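Local structure of diaminobutyrate-pyruvate transaminase and L-2,4-diaminobutyrate decarboxylase (Vibrio parahaemolyticus, 2QMA) at residues 170-184 with 335-347. The protein probably acts through pyridoxal 5'-phosphate as a transaminase and carbon-carbon lyase, this chain being its C-terminal decarboxylase domain. Numbering follows the deposited sequence.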
loop_
_atom_site.group_PDB
_atom_site.type_symbol
_atom_site.label_atom_id
_atom_site.label_comp_id
_atom_site.label_asym_id
_atom_site.label_seq_id
_atom_site.Cartn_x
_atom_site.Cartn_y
_atom_site.Cartn_z
ATOM N N SER A 170 4.916 2.563 -8.406
ATOM C CA SER A 170 6.269 2.548 -8.926
ATOM C C SER A 170 6.359 3.375 -10.209
ATOM O O SER A 170 7.262 4.200 -10.323
ATOM C CB SER A 170 6.804 1.131 -9.139
ATOM O OG SER A 170 6.937 0.442 -7.884
ATOM N N ASN A 171 5.422 3.173 -11.143
ATOM C CA ASN A 171 5.352 4.023 -12.348
ATOM C C ASN A 171 5.300 5.515 -12.066
ATOM O O ASN A 171 6.067 6.273 -12.619
ATOM C CB ASN A 171 4.200 3.617 -13.263
ATOM C CG ASN A 171 4.517 2.392 -14.070
ATOM O OD1 ASN A 171 5.666 1.918 -14.113
ATOM N ND2 ASN A 171 3.497 1.859 -14.746
ATOM N N GLN A 172 4.421 5.899 -11.143
ATOM C CA GLN A 172 4.225 7.276 -10.787
ATOM C C GLN A 172 5.529 7.824 -10.183
ATOM O O GLN A 172 5.955 8.904 -10.538
ATOM C CB GLN A 172 3.013 7.375 -9.832
ATOM C CG GLN A 172 2.976 8.607 -8.913
ATOM C CD GLN A 172 1.915 8.452 -7.857
ATOM O OE1 GLN A 172 1.323 7.372 -7.716
ATOM N NE2 GLN A 172 1.674 9.522 -7.083
HETATM N N MSE A 173 6.186 7.037 -9.345
HETATM C CA MSE A 173 7.402 7.512 -8.706
HETATM C C MSE A 173 8.557 7.633 -9.697
HETATM O O MSE A 173 9.244 8.620 -9.684
HETATM C CB MSE A 173 7.774 6.629 -7.539
HETATM C CG MSE A 173 7.049 7.037 -6.285
HETATM SE SE MSE A 173 7.516 5.888 -4.876
HETATM C CE MSE A 173 9.407 5.523 -5.268
ATOM N N GLY A 174 8.737 6.635 -10.570
ATOM C CA GLY A 174 9.792 6.690 -11.602
ATOM C C GLY A 174 9.621 7.951 -12.451
ATOM O O GLY A 174 10.581 8.691 -12.693
ATOM N N LEU A 175 8.401 8.213 -12.896
ATOM C CA LEU A 175 8.147 9.367 -13.750
ATOM C C LEU A 175 8.171 10.696 -13.006
ATOM O O LEU A 175 8.554 11.718 -13.585
ATOM C CB LEU A 175 6.825 9.194 -14.507
ATOM C CG LEU A 175 6.843 8.042 -15.526
ATOM C CD1 LEU A 175 5.426 7.749 -16.010
ATOM C CD2 LEU A 175 7.733 8.322 -16.719
HETATM N N MSE A 176 7.743 10.707 -11.749
HETATM C CA MSE A 176 7.932 11.912 -10.923
HETATM C C MSE A 176 9.423 12.211 -10.728
HETATM O O MSE A 176 9.838 13.364 -10.781
HETATM C CB MSE A 176 7.316 11.775 -9.531
HETATM C CG MSE A 176 7.227 13.134 -8.845
HETATM SE SE MSE A 176 6.500 12.845 -7.088
HETATM C CE MSE A 176 4.883 12.089 -7.778
ATOM N N LEU A 177 10.239 11.185 -10.483
ATOM C CA LEU A 177 11.708 11.434 -10.388
ATOM C C LEU A 177 12.196 12.054 -11.689
ATOM O O LEU A 177 12.964 13.012 -11.675
ATOM C CB LEU A 177 12.528 10.184 -10.041
ATOM C CG LEU A 177 12.267 9.681 -8.612
ATOM C CD1 LEU A 177 12.954 8.313 -8.459
ATOM C CD2 LEU A 177 12.728 10.694 -7.573
ATOM N N ALA A 178 11.705 11.534 -12.808
ATOM C CA ALA A 178 12.113 12.059 -14.134
ATOM C C ALA A 178 11.720 13.527 -14.285
ATOM O O ALA A 178 12.486 14.303 -14.804
ATOM C CB ALA A 178 11.507 11.219 -15.249
ATOM N N ARG A 179 10.513 13.848 -13.839
ATOM C CA ARG A 179 9.964 15.195 -13.893
ATOM C C ARG A 179 10.899 16.161 -13.133
ATOM O O ARG A 179 11.328 17.155 -13.696
ATOM C CB ARG A 179 8.518 15.211 -13.337
ATOM C CG ARG A 179 7.932 16.638 -13.264
ATOM C CD ARG A 179 6.760 16.674 -12.226
ATOM N NE ARG A 179 7.222 16.569 -10.827
ATOM C CZ ARG A 179 6.435 16.602 -9.749
ATOM N NH1 ARG A 179 5.100 16.766 -9.877
ATOM N NH2 ARG A 179 6.967 16.516 -8.516
ATOM N N ASP A 180 11.272 15.830 -11.901
ATOM C CA ASP A 180 12.127 16.701 -11.092
ATOM C C ASP A 180 13.551 16.711 -11.686
ATOM O O ASP A 180 14.259 17.741 -11.653
ATOM C CB ASP A 180 12.146 16.194 -9.651
ATOM C CG ASP A 180 10.848 16.468 -8.901
ATOM O OD1 ASP A 180 9.758 16.657 -9.515
ATOM O OD2 ASP A 180 10.908 16.451 -7.681
ATOM N N TRP A 181 13.972 15.572 -12.233
ATOM C CA TRP A 181 15.338 15.424 -12.783
ATOM C C TRP A 181 15.521 16.418 -13.953
ATOM O O TRP A 181 16.553 17.120 -14.051
ATOM C CB TRP A 181 15.556 13.949 -13.197
ATOM C CG TRP A 181 16.766 13.621 -14.028
ATOM C CD1 TRP A 181 18.010 13.307 -13.599
ATOM C CD2 TRP A 181 16.787 13.546 -15.444
ATOM N NE1 TRP A 181 18.830 13.041 -14.676
ATOM C CE2 TRP A 181 18.093 13.178 -15.825
ATOM C CE3 TRP A 181 15.810 13.737 -16.433
ATOM C CZ2 TRP A 181 18.459 12.986 -17.172
ATOM C CZ3 TRP A 181 16.174 13.564 -17.767
ATOM C CH2 TRP A 181 17.504 13.213 -18.119
ATOM N N ILE A 182 14.513 16.499 -14.821
ATOM C CA ILE A 182 14.690 17.298 -16.027
ATOM C C ILE A 182 14.662 18.790 -15.669
ATOM O O ILE A 182 15.445 19.532 -16.261
ATOM C CB ILE A 182 13.630 17.024 -17.121
ATOM C CG1 ILE A 182 14.081 17.644 -18.478
ATOM C CG2 ILE A 182 12.254 17.558 -16.740
ATOM C CD1 ILE A 182 15.412 17.102 -19.023
ATOM N N ALA A 183 13.766 19.215 -14.744
ATOM C CA ALA A 183 13.779 20.629 -14.296
ATOM C C ALA A 183 15.104 20.979 -13.637
ATOM O O ALA A 183 15.630 22.117 -13.785
ATOM C CB ALA A 183 12.596 20.980 -13.356
ATOM N N ASP A 184 15.667 20.031 -12.891
ATOM C CA ASP A 184 16.976 20.288 -12.249
ATOM C C ASP A 184 18.060 20.414 -13.329
ATOM O O ASP A 184 18.932 21.291 -13.281
ATOM C CB ASP A 184 17.341 19.150 -11.300
ATOM C CG ASP A 184 18.703 19.361 -10.650
ATOM O OD1 ASP A 184 18.866 20.410 -10.033
ATOM O OD2 ASP A 184 19.599 18.513 -10.816
ATOM N N ALA A 335 8.501 -2.848 -6.231
ATOM C CA ALA A 335 9.634 -1.939 -5.873
ATOM C C ALA A 335 9.922 -1.069 -7.065
ATOM O O ALA A 335 9.550 -1.396 -8.185
ATOM C CB ALA A 335 10.869 -2.720 -5.543
ATOM N N LEU A 336 10.623 0.005 -6.801
ATOM C CA LEU A 336 11.163 0.835 -7.829
ATOM C C LEU A 336 12.656 0.851 -7.655
ATOM O O LEU A 336 13.160 1.242 -6.588
ATOM C CB LEU A 336 10.642 2.242 -7.671
ATOM C CG LEU A 336 11.193 3.148 -8.808
ATOM C CD1 LEU A 336 10.365 2.938 -10.120
ATOM C CD2 LEU A 336 11.236 4.572 -8.346
ATOM N N LEU A 337 13.373 0.472 -8.717
ATOM C CA LEU A 337 14.838 0.499 -8.689
ATOM C C LEU A 337 15.322 1.688 -9.497
ATOM O O LEU A 337 14.691 2.093 -10.513
ATOM C CB LEU A 337 15.430 -0.787 -9.281
ATOM C CG LEU A 337 14.834 -2.102 -8.729
ATOM C CD1 LEU A 337 15.496 -3.263 -9.473
ATOM C CD2 LEU A 337 15.057 -2.225 -7.188
ATOM N N VAL A 338 16.424 2.255 -9.047
ATOM C CA VAL A 338 17.077 3.309 -9.794
ATOM C C VAL A 338 18.566 3.009 -9.995
ATOM O O VAL A 338 19.220 2.419 -9.118
ATOM C CB VAL A 338 16.893 4.777 -9.165
ATOM C CG1 VAL A 338 15.362 5.181 -9.102
ATOM C CG2 VAL A 338 17.638 4.938 -7.842
ATOM N N ASN A 339 19.077 3.388 -11.158
ATOM C CA ASN A 339 20.467 3.163 -11.457
ATOM C C ASN A 339 21.395 4.094 -10.684
ATOM O O ASN A 339 22.550 3.741 -10.401
ATOM C CB ASN A 339 20.741 3.257 -12.977
ATOM C CG ASN A 339 21.281 1.944 -13.552
ATOM O OD1 ASN A 339 22.134 1.280 -12.927
ATOM N ND2 ASN A 339 20.807 1.566 -14.759
ATOM N N ASP A 340 20.882 5.259 -10.297
ATOM C CA ASP A 340 21.745 6.230 -9.539
ATOM C C ASP A 340 20.954 6.748 -8.350
ATOM O O ASP A 340 20.055 7.572 -8.505
ATOM C CB ASP A 340 22.142 7.389 -10.464
ATOM C CG ASP A 340 23.147 8.323 -9.834
ATOM O OD1 ASP A 340 23.260 8.346 -8.579
ATOM O OD2 ASP A 340 23.825 9.048 -10.592
ATOM N N LYS A 341 21.241 6.218 -7.181
ATOM C CA LYS A 341 20.521 6.613 -5.960
ATOM C C LYS A 341 20.537 8.122 -5.652
ATOM O O LYS A 341 19.680 8.610 -4.883
ATOM C CB LYS A 341 21.032 5.816 -4.760
ATOM C CG LYS A 341 22.446 6.186 -4.348
ATOM C CD LYS A 341 22.848 5.178 -3.312
ATOM C CE LYS A 341 24.332 5.147 -3.126
ATOM N NZ LYS A 341 24.661 3.971 -2.250
ATOM N N SER A 342 21.455 8.865 -6.276
ATOM C CA SER A 342 21.463 10.314 -6.096
ATOM C C SER A 342 20.132 10.928 -6.588
ATOM O O SER A 342 19.706 11.982 -6.095
ATOM C CB SER A 342 22.705 10.967 -6.725
ATOM O OG SER A 342 22.467 11.202 -8.085
ATOM N N ASN A 343 19.464 10.246 -7.525
ATOM C CA ASN A 343 18.185 10.691 -7.996
ATOM C C ASN A 343 17.060 10.673 -6.930
ATOM O O ASN A 343 16.076 11.394 -7.068
ATOM C CB ASN A 343 17.759 9.938 -9.284
ATOM C CG ASN A 343 18.594 10.320 -10.516
ATOM O OD1 ASN A 343 18.937 9.467 -11.361
ATOM N ND2 ASN A 343 18.893 11.579 -10.636
ATOM N N PHE A 344 17.210 9.854 -5.893
ATOM C CA PHE A 344 16.283 9.847 -4.751
ATOM C C PHE A 344 16.306 11.182 -3.961
ATOM O O PHE A 344 15.385 11.435 -3.195
ATOM C CB PHE A 344 16.554 8.645 -3.797
ATOM C CG PHE A 344 16.029 7.330 -4.297
ATOM C CD1 PHE A 344 14.781 7.259 -4.906
ATOM C CD2 PHE A 344 16.744 6.144 -4.104
ATOM C CE1 PHE A 344 14.258 6.057 -5.352
ATOM C CE2 PHE A 344 16.229 4.924 -4.551
ATOM C CZ PHE A 344 14.992 4.869 -5.178
ATOM N N LYS A 345 17.336 12.012 -4.170
ATOM C CA LYS A 345 17.491 13.313 -3.505
ATOM C C LYS A 345 16.279 14.207 -3.743
ATOM O O LYS A 345 15.969 15.029 -2.899
ATOM C CB LYS A 345 18.778 14.045 -3.946
ATOM C CG LYS A 345 18.658 14.756 -5.297
ATOM C CD LYS A 345 19.979 15.142 -5.907
ATOM C CE LYS A 345 19.782 15.567 -7.371
ATOM N NZ LYS A 345 20.945 16.347 -7.895
ATOM N N PHE A 346 15.617 14.037 -4.895
ATOM C CA PHE A 346 14.390 14.788 -5.224
ATOM C C PHE A 346 13.206 14.501 -4.294
ATOM O O PHE A 346 12.332 15.355 -4.137
ATOM C CB PHE A 346 14.003 14.589 -6.705
ATOM C CG PHE A 346 15.082 15.031 -7.677
ATOM C CD1 PHE A 346 15.581 16.337 -7.642
ATOM C CD2 PHE A 346 15.597 14.135 -8.612
ATOM C CE1 PHE A 346 16.579 16.767 -8.538
ATOM C CE2 PHE A 346 16.579 14.537 -9.511
ATOM C CZ PHE A 346 17.079 15.859 -9.479
ATOM N N LEU A 347 13.212 13.328 -3.665
ATOM C CA LEU A 347 12.132 12.856 -2.783
ATOM C C LEU A 347 12.261 13.313 -1.353
ATOM O O LEU A 347 11.366 13.075 -0.541
ATOM C CB LEU A 347 12.120 11.324 -2.738
ATOM C CG LEU A 347 11.656 10.521 -3.932
ATOM C CD1 LEU A 347 12.229 9.121 -3.805
ATOM C CD2 LEU A 347 10.137 10.466 -4.044
HETATM O O HOH W 1 21.059 19.353 -8.277
#
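The ring of Phe346 lies against helix 170-184, with the backbone of Asp180 and Trp181 over one face and Lys345 CG over the centre of the other. On the helix side Asp180 makes a CH-pi contact, its CB 4.2 Å from the centroid of the Phe346 ring, while the carboxylate of Asp184 sits at the ring edge. A flat phenyl suits this place, since it can lie close against a helix surface: Phe346 CE2 comes within 3.6 Å of Trp181 CA. The indole of Trp181 stands at 88° to the amide of Asn343, whose ND2 is 3.5 Å from Trp181 CD1; Trp290 and His317 meet the same indole edge-to-face.

Leu177 fills the middle with its two methyls. CD1 reaches Val338 CG1 of the strand at 4.0 Å and also touches the Phe344 ring; CD2 meets Leu347 CG at 3.8 Å and the backbone of Asn343. A branched leucine can thus serve strand and 3-10 segment at once. Nearer the strand start, Leu336 has CG anti to its own nitrogen (chi1 -178°), which carries its methyls up to the helix: CD1 against Ser170 O, CD2 against Gly174 N. Ser170, small and polar, hydrogen-bonds through OG to Thr164.

Helix 167-187 therefore packs on strand 334-338 of the seven-stranded mixed sheet of the PLP-dependent decarboxylase domain; residues 170-184 and strand 335-338 run 28° apart. In a buried salt bridge Arg179 holds Asp180 OD1 side-on with NE and NH2, fixing the carboxylate while CB lies over Phe346; Arg179 also donates to backbone oxygens of Ser220 and Trp221 of the second subunit. At the border, Asp184 and Lys345 form a long ion pair joined through a water, probably a weaker tie than a direct bridge, beside close apolar packing.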